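Local coordinates for protein 361aa long hypothetical D-aminopeptidase (Pyrococcus horikoshii, PDB 2DRH) that is of unproven function but belongs to peptidase family S58 and is probably an aminopeptidase, at residues I8-F13 with A188-E193; V201-L206 with A316-E321; G105-G110 with E152-A157. All blocks are in the same frame, centred on the assembly; numbering follows the deposited sequence.

Contact 1: I8-F13 with A188-E193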
loop_
_atom_site.group_PDB
_atom_site.type_symbol
_atom_site.label_atom_id
_atom_site.label_comp_id
_atom_site.label_asym_id
_atom_site.label_seq_id
_atom_site.Cartn_x
_atom_site.Cartn_y
_atom_site.Cartn_z
ATOM N N ILE A 8 30.636 22.020 8.663
ATOM C CA ILE A 8 29.454 21.358 9.202
ATOM C C ILE A 8 29.489 19.880 8.828
ATOM O O ILE A 8 29.474 19.522 7.652
ATOM C CB ILE A 8 28.157 21.993 8.658
ATOM C CG1 ILE A 8 28.087 23.461 9.085
ATOM C CG2 ILE A 8 26.945 21.221 9.169
ATOM C CD1 ILE A 8 26.898 24.217 8.526
ATOM N N LYS A 9 29.543 19.025 9.842
ATOM C CA LYS A 9 29.603 17.586 9.632
ATOM C C LYS A 9 28.235 16.944 9.818
ATOM O O LYS A 9 27.590 17.131 10.849
ATOM C CB LYS A 9 30.579 16.952 10.628
ATOM C CG LYS A 9 31.985 17.549 10.638
ATOM C CD LYS A 9 32.714 17.168 11.929
ATOM C CE LYS A 9 34.155 17.638 11.930
ATOM N NZ LYS A 9 34.990 16.866 10.968
ATOM N N ILE A 10 27.797 16.189 8.817
ATOM C CA ILE A 10 26.520 15.493 8.881
ATOM C C ILE A 10 26.764 14.033 8.538
ATOM O O ILE A 10 27.276 13.717 7.467
ATOM C CB ILE A 10 25.494 16.093 7.890
ATOM C CG1 ILE A 10 25.058 17.473 8.384
ATOM C CG2 ILE A 10 24.286 15.172 7.757
ATOM C CD1 ILE A 10 24.124 18.190 7.448
ATOM N N GLY A 11 26.408 13.150 9.465
ATOM C CA GLY A 11 26.602 11.730 9.246
ATOM C C GLY A 11 28.016 11.280 9.563
ATOM O O GLY A 11 28.822 12.059 10.079
ATOM N N VAL A 12 28.320 10.025 9.247
ATOM C CA VAL A 12 29.635 9.459 9.513
ATOM C C VAL A 12 30.293 8.904 8.254
ATOM O O VAL A 12 31.457 8.502 8.278
ATOM C CB VAL A 12 29.541 8.321 10.548
ATOM C CG1 VAL A 12 28.915 8.836 11.834
ATOM C CG2 VAL A 12 28.719 7.174 9.982
ATOM N N PHE A 13 29.550 8.863 7.156
ATOM C CA PHE A 13 30.109 8.356 5.909
ATOM C C PHE A 13 30.754 9.497 5.149
ATOM O O PHE A 13 30.342 10.649 5.279
ATOM C CB PHE A 13 29.022 7.708 5.051
ATOM C CG PHE A 13 28.514 6.404 5.596
ATOM C CD1 PHE A 13 29.368 5.318 5.737
ATOM C CD2 PHE A 13 27.184 6.260 5.967
ATOM C CE1 PHE A 13 28.901 4.101 6.245
ATOM C CE2 PHE A 13 26.709 5.054 6.473
ATOM C CZ PHE A 13 27.568 3.972 6.614
ATOM N N ALA A 188 24.052 15.982 -2.520
ATOM C CA ALA A 188 25.154 15.436 -1.743
ATOM C C ALA A 188 25.235 13.944 -2.001
ATOM O O ALA A 188 24.285 13.348 -2.501
ATOM C CB ALA A 188 24.939 15.705 -0.249
ATOM N N SER A 189 26.370 13.344 -1.663
ATOM C CA SER A 189 26.552 11.915 -1.863
ATOM C C SER A 189 27.360 11.334 -0.718
ATOM O O SER A 189 28.019 12.063 0.023
ATOM C CB SER A 189 27.280 11.643 -3.183
ATOM O OG SER A 189 28.620 12.091 -3.118
ATOM N N ARG A 190 27.297 10.016 -0.576
ATOM C CA ARG A 190 28.027 9.316 0.472
ATOM C C ARG A 190 28.565 8.016 -0.091
ATOM O O ARG A 190 27.944 7.404 -0.960
ATOM C CB ARG A 190 27.108 9.013 1.660
ATOM C CG ARG A 190 26.753 10.226 2.498
ATOM C CD ARG A 190 27.996 10.840 3.133
ATOM N NE ARG A 190 27.664 11.909 4.071
ATOM C CZ ARG A 190 27.327 13.147 3.723
ATOM N NH1 ARG A 190 27.275 13.501 2.445
ATOM N NH2 ARG A 190 27.044 14.038 4.666
ATOM N N ILE A 191 29.727 7.603 0.407
ATOM C CA ILE A 191 30.364 6.363 -0.022
ATOM C C ILE A 191 30.254 5.372 1.122
ATOM O O ILE A 191 30.421 5.750 2.278
ATOM C CB ILE A 191 31.860 6.587 -0.333
ATOM C CG1 ILE A 191 32.010 7.592 -1.476
ATOM C CG2 ILE A 191 32.529 5.266 -0.682
ATOM C CD1 ILE A 191 31.380 7.141 -2.774
ATOM N N VAL A 192 29.966 4.113 0.811
ATOM C CA VAL A 192 29.853 3.084 1.846
ATOM C C VAL A 192 30.478 1.778 1.366
ATOM O O VAL A 192 30.368 1.418 0.189
ATOM C CB VAL A 192 28.365 2.810 2.234
ATOM C CG1 VAL A 192 27.631 4.130 2.460
ATOM C CG2 VAL A 192 27.671 1.993 1.153
ATOM N N GLU A 193 31.139 1.065 2.272
ATOM C CA GLU A 193 31.747 -0.202 1.894
ATOM C C GLU A 193 30.957 -1.354 2.487
ATOM O O GLU A 193 30.757 -1.423 3.699
ATOM C CB GLU A 193 33.211 -0.279 2.352
ATOM C CG GLU A 193 33.896 -1.560 1.891
ATOM C CD GLU A 193 35.399 -1.552 2.103
ATOM O OE1 GLU A 193 36.105 -0.787 1.408
ATOM O OE2 GLU A 193 35.876 -2.315 2.967
#
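Over one face of the F13 ring sits a single methyl, V192 CG1, 3.8 Å from the ring centroid and only 7° off the normal, a CH-pi contact; at the edge of the R190 guanidinium, in its plane, lies the backbone carbonyl of I10. Both flat groups belong to the packing of an irregular N-terminal segment, 8-13, against strand 184-193 of the large mixed sheet of this S58-family fold. R190 CG stands anti to the carbonyl carbon, and the chain bends at chi2, carrying the guanidinium to the loop. There R190 NH2 donates to I10 O at 2.8 Å, nearly straight at 166°, approaching from above the carbonyl plane. R190 NH1 turns back to its own strand and donates to S189 O at 2.9 Å, so two backbone carbonyls, both near the guanidinium plane, fix its rotation. E317 and E321 of helix 309-328 probably balance the charge of the buried cation, and E317 also receives the backbone N-H groups of V12 and F13. Alongside the arginine stem, F13 CB lies 3.8 Å from R190 CD. The backbone conformation of G11 would press a CB against the carbonyl O of I10. F13 CD1 comes to 3.6 Å from I191 O.

Contact 2: V201-L206 with A316-E321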
loop_
_atom_site.group_PDB
_atom_site.type_symbol
_atom_site.label_atom_id
_atom_site.label_comp_id
_atom_site.label_asym_id
_atom_site.label_seq_id
_atom_site.Cartn_x
_atom_site.Cartn_y
_atom_site.Cartn_z
ATOM N N VAL A 201 25.995 6.487 -2.753
ATOM C CA VAL A 201 24.592 6.856 -2.599
ATOM C C VAL A 201 24.519 8.367 -2.773
ATOM O O VAL A 201 25.065 9.114 -1.961
ATOM C CB VAL A 201 24.044 6.511 -1.201
ATOM C CG1 VAL A 201 22.641 7.117 -1.034
ATOM C CG2 VAL A 201 23.991 4.995 -1.021
ATOM N N GLY A 202 23.862 8.812 -3.839
ATOM C CA GLY A 202 23.737 10.238 -4.081
ATOM C C GLY A 202 22.318 10.748 -3.892
ATOM O O GLY A 202 21.353 9.990 -4.005
ATOM N N ALA A 203 22.184 12.040 -3.615
ATOM C CA ALA A 203 20.862 12.618 -3.418
ATOM C C ALA A 203 20.718 14.017 -3.981
ATOM O O ALA A 203 21.619 14.839 -3.873
ATOM C CB ALA A 203 20.508 12.631 -1.936
ATOM N N LEU A 204 19.571 14.267 -4.598
ATOM C CA LEU A 204 19.249 15.574 -5.135
ATOM C C LEU A 204 17.864 15.899 -4.583
ATOM O O LEU A 204 16.927 15.104 -4.710
ATOM C CB LEU A 204 19.223 15.552 -6.665
ATOM C CG LEU A 204 18.852 16.889 -7.322
ATOM C CD1 LEU A 204 19.343 16.908 -8.747
ATOM C CD2 LEU A 204 17.333 17.112 -7.283
ATOM N N VAL A 205 17.729 17.058 -3.956
ATOM C CA VAL A 205 16.444 17.427 -3.399
ATOM C C VAL A 205 15.955 18.765 -3.914
ATOM O O VAL A 205 16.743 19.628 -4.293
ATOM C CB VAL A 205 16.497 17.500 -1.855
ATOM C CG1 VAL A 205 17.003 16.176 -1.279
ATOM C CG2 VAL A 205 17.383 18.663 -1.422
ATOM N N LEU A 206 14.637 18.913 -3.928
ATOM C CA LEU A 206 13.974 20.144 -4.338
ATOM C C LEU A 206 13.238 20.491 -3.058
ATOM O O LEU A 206 12.199 19.908 -2.764
ATOM C CB LEU A 206 12.981 19.873 -5.478
ATOM C CG LEU A 206 12.104 21.051 -5.928
ATOM C CD1 LEU A 206 12.986 22.202 -6.368
ATOM C CD2 LEU A 206 11.179 20.618 -7.059
ATOM N N ALA A 316 19.801 8.494 4.349
ATOM C CA ALA A 316 19.339 9.510 5.286
ATOM C C ALA A 316 20.363 10.635 5.362
ATOM O O ALA A 316 20.006 11.812 5.405
ATOM C CB ALA A 316 19.124 8.893 6.675
ATOM N N GLU A 317 21.642 10.271 5.378
ATOM C CA GLU A 317 22.703 11.273 5.445
ATOM C C GLU A 317 22.726 12.173 4.218
ATOM O O GLU A 317 22.727 13.397 4.339
ATOM C CB GLU A 317 24.067 10.607 5.595
ATOM C CG GLU A 317 24.509 10.406 7.017
ATOM C CD GLU A 317 25.836 9.670 7.103
ATOM O OE1 GLU A 317 26.779 10.037 6.371
ATOM O OE2 GLU A 317 25.936 8.729 7.908
ATOM N N ALA A 318 22.757 11.563 3.039
ATOM C CA ALA A 318 22.783 12.313 1.791
ATOM C C ALA A 318 21.598 13.279 1.717
ATOM O O ALA A 318 21.751 14.418 1.291
ATOM C CB ALA A 318 22.752 11.359 0.610
ATOM N N VAL A 319 20.419 12.817 2.123
ATOM C CA VAL A 319 19.231 13.669 2.090
ATOM C C VAL A 319 19.355 14.834 3.061
ATOM O O VAL A 319 19.108 15.969 2.689
ATOM C CB VAL A 319 17.944 12.869 2.419
ATOM C CG1 VAL A 319 16.756 13.835 2.658
ATOM C CG2 VAL A 319 17.616 11.930 1.264
ATOM N N GLU A 320 19.756 14.559 4.300
ATOM C CA GLU A 320 19.883 15.626 5.288
ATOM C C GLU A 320 20.826 16.725 4.815
ATOM O O GLU A 320 20.485 17.909 4.884
ATOM C CB GLU A 320 20.364 15.082 6.640
ATOM C CG GLU A 320 20.390 16.139 7.750
ATOM C CD GLU A 320 20.824 15.591 9.107
ATOM O OE1 GLU A 320 20.660 14.371 9.351
ATOM O OE2 GLU A 320 21.312 16.389 9.940
ATOM N N GLU A 321 22.011 16.347 4.336
ATOM C CA GLU A 321 22.939 17.359 3.878
ATOM C C GLU A 321 22.412 18.030 2.613
ATOM O O GLU A 321 22.525 19.247 2.463
ATOM C CB GLU A 321 24.332 16.771 3.609
ATOM C CG GLU A 321 25.432 17.847 3.624
ATOM C CD GLU A 321 26.719 17.425 2.927
ATOM O OE1 GLU A 321 27.239 16.326 3.217
ATOM O OE2 GLU A 321 27.215 18.207 2.088
#
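This is a buried helix-on-sheet contact: helix 309-328 lies on one face of the large mixed sheet, and segment 316-321 packs over strand segment 201-206, near the centre of the chain. The two segment axes approach to 7.4 Å and run in roughly the same direction, 33° apart. Small residues permit this closeness. The CB of A203 meets the CB of A318 obliquely at 3.6 Å, and the CA atoms of these two alanines are the nearest pair across the contact, at 5.6 Å. One residue further along the helix, V319 CG2 reaches A203 CB at 4.4 Å. A318 CB also lies 4.1 Å from V201 O, so this one methyl touches both a side chain and the strand backbone. Strand alternation turns V201, A203 and V205 to the helix, while L204 points to the other side of the sheet. V201 and V205 are more loosely placed: V205 CG1 is 4.5 Å from V319 O, and they also touch helix residues beyond the segment, V201 on L311 and A314, V205 on A322. I244 of the adjoining strand 240-246 continues the apolar surface beneath A203 and V319. No hydrogen bond crosses between the segments, and the strand's backbone bonds instead to its sheet neighbours. The attachment therefore rests on apolar packing centred on the alanine pair, with the glutamates E317, E320 and E321 directed to partners beyond this interface.

Contact 3: G105-G110 with E152-A157; sequences GTAVEG and EHVVEA
Two helical segments, 105-110 and 152-157, cross at -59° with their axes 8.0 Å apart, and their nearest CA atoms, those of G110 and V154, are separated by 5.2 Å. They belong to helices 104-118 and 151-160, which pack side by side on the four-stranded mixed sheet: A107 and V154 both touch I97 of strand 96-100, and A157 reaches V52 and A54 of strand 48-56. V154 carries the contact. Its CB points at the other helix, and its two methyls reach the backbone at two places: CG1, anti to the backbone N (chi1 -180°), lies 3.8 Å from G110 C, whereas CG2, anti to the carbonyl carbon, comes to 3.7 Å from A107 CA, with A107 O equally near both, 4.0 Å from V154 CG1 and from CG2. The bare backbone of G110 makes this possible, since a CB on it would fall 2.7 Å from V154 CB, a clash. One residue on, V155 CG2 lies 3.7 Å from G110 O, extending the contact along the same turn. An alanine in place of V154 would remove both methyls and would probably loosen the packing against A107 and G110, weakening the fit of the two helices. The polar side chains of 105-110 serve another interface, where T106 and E109 hydrogen-bond with E109 and T106 of the third subunit and E109 also forms a salt bridge with R147 of that subunit. Between the two helices themselves no hydrogen bond forms, and the joint consists of aliphatic carbons against glycine and alanine backbone, so it depends on steric complementarity more than on charge.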
loop_
_atom_site.group_PDB
_atom_site.type_symbol
_atom_site.label_atom_id
_atom_site.label_comp_id
_atom_site.label_asym_id
_atom_site.label_seq_id
_atom_site.Cartn_x
_atom_site.Cartn_y
_atom_site.Cartn_z
ATOM N N GLY A 105 1.602 19.265 -16.567
ATOM C CA GLY A 105 1.045 18.899 -17.852
ATOM C C GLY A 105 2.011 19.290 -18.955
ATOM O O GLY A 105 2.256 18.521 -19.890
ATOM N N THR A 106 2.569 20.493 -18.839
ATOM C CA THR A 106 3.515 20.984 -19.830
ATOM C C THR A 106 4.760 20.099 -19.828
ATOM O O THR A 106 5.305 19.773 -20.879
ATOM C CB THR A 106 3.954 22.425 -19.518
ATOM O OG1 THR A 106 2.796 23.251 -19.336
ATOM C CG2 THR A 106 4.801 22.980 -20.660
ATOM N N ALA A 107 5.201 19.720 -18.632
ATOM C CA ALA A 107 6.383 18.885 -18.466
ATOM C C ALA A 107 6.189 17.557 -19.177
ATOM O O ALA A 107 7.091 17.064 -19.848
ATOM C CB ALA A 107 6.662 18.659 -16.981
ATOM N N VAL A 108 5.005 16.975 -19.022
ATOM C CA VAL A 108 4.693 15.719 -19.683
ATOM C C VAL A 108 4.767 15.915 -21.202
ATOM O O VAL A 108 5.347 15.093 -21.923
ATOM C CB VAL A 108 3.280 15.226 -19.293
ATOM C CG1 VAL A 108 2.797 14.149 -20.268
ATOM C CG2 VAL A 108 3.308 14.675 -17.875
ATOM N N GLU A 109 4.189 17.008 -21.686
ATOM C CA GLU A 109 4.208 17.285 -23.115
ATOM C C GLU A 109 5.648 17.356 -23.630
ATOM O O GLU A 109 5.990 16.713 -24.619
ATOM C CB GLU A 109 3.486 18.598 -23.405
ATOM C CG GLU A 109 1.987 18.562 -23.137
ATOM C CD GLU A 109 1.208 17.856 -24.234
ATOM O OE1 GLU A 109 1.603 16.740 -24.626
ATOM O OE2 GLU A 109 0.189 18.414 -24.698
ATOM N N GLY A 110 6.484 18.138 -22.950
ATOM C CA GLY A 110 7.869 18.281 -23.361
ATOM C C GLY A 110 8.650 16.989 -23.264
ATOM O O GLY A 110 9.410 16.636 -24.167
ATOM N N GLU A 152 9.530 23.167 -24.646
ATOM C CA GLU A 152 10.919 23.166 -25.119
ATOM C C GLU A 152 11.890 23.220 -23.950
ATOM O O GLU A 152 13.022 22.736 -24.053
ATOM C CB GLU A 152 11.226 24.365 -26.025
ATOM C CG GLU A 152 10.201 24.696 -27.075
ATOM C CD GLU A 152 9.110 25.598 -26.539
ATOM O OE1 GLU A 152 8.252 25.110 -25.780
ATOM O OE2 GLU A 152 9.122 26.803 -26.866
ATOM N N HIS A 153 11.454 23.834 -22.852
ATOM C CA HIS A 153 12.298 23.956 -21.664
ATOM C C HIS A 153 12.655 22.576 -21.126
ATOM O O HIS A 153 13.757 22.363 -20.620
ATOM C CB HIS A 153 11.580 24.777 -20.587
ATOM C CG HIS A 153 11.382 26.215 -20.960
ATOM N ND1 HIS A 153 10.436 27.019 -20.359
ATOM C CD2 HIS A 153 12.011 26.995 -21.874
ATOM C CE1 HIS A 153 10.491 28.230 -20.885
ATOM N NE2 HIS A 153 11.438 28.242 -21.807
ATOM N N VAL A 154 11.721 21.639 -21.258
ATOM C CA VAL A 154 11.935 20.280 -20.786
ATOM C C VAL A 154 12.989 19.568 -21.634
ATOM O O VAL A 154 13.858 18.877 -21.104
ATOM C CB VAL A 154 10.630 19.462 -20.825
ATOM C CG1 VAL A 154 10.895 18.043 -20.321
ATOM C CG2 VAL A 154 9.568 20.142 -19.971
ATOM N N VAL A 155 12.904 19.732 -22.948
ATOM C CA VAL A 155 13.869 19.112 -23.843
ATOM C C VAL A 155 15.252 19.723 -23.607
ATOM O O VAL A 155 16.260 19.015 -23.606
ATOM C CB VAL A 155 13.471 19.308 -25.326
ATOM C CG1 VAL A 155 14.548 18.709 -26.241
ATOM C CG2 VAL A 155 12.114 18.641 -25.597
ATOM N N GLU A 156 15.286 21.036 -23.394
ATOM C CA GLU A 156 16.536 21.747 -23.152
ATOM C C GLU A 156 17.194 21.273 -21.858
ATOM O O GLU A 156 18.402 21.007 -21.825
ATOM C CB GLU A 156 16.277 23.262 -23.090
ATOM C CG GLU A 156 17.513 24.141 -22.920
ATOM C CD GLU A 156 18.583 23.903 -23.988
ATOM O OE1 GLU A 156 18.240 23.830 -25.187
ATOM O OE2 GLU A 156 19.776 23.803 -23.629
ATOM N N ALA A 157 16.402 21.167 -20.793
ATOM C CA ALA A 157 16.923 20.720 -19.503
ATOM C C ALA A 157 17.565 19.342 -19.643
ATOM O O ALA A 157 18.599 19.067 -19.032
ATOM C CB ALA A 157 15.803 20.677 -18.456
#

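Contacts 1 and 2 are neighbours, their centres 10 Å apart, and they share the antiparallel strand pair 184-193 and 198-207: A188 O probably accepts a hydrogen bond from A203 N at 2.7 Å. Helix 309-328 ties them further, because its polar side meets contact 1, with E321 OE1 2.7 Å from R190 NH2 in a salt bridge, while its apolar side makes contact 2. Contact 3 stands apart on the other sheet, its centre about 34 Å from that of contact 1 and 25 Å from that of contact 2, with about 11 Å between its nearest atoms and those of contact 2. In sequence it is nested inside the loop that contact 1 closes.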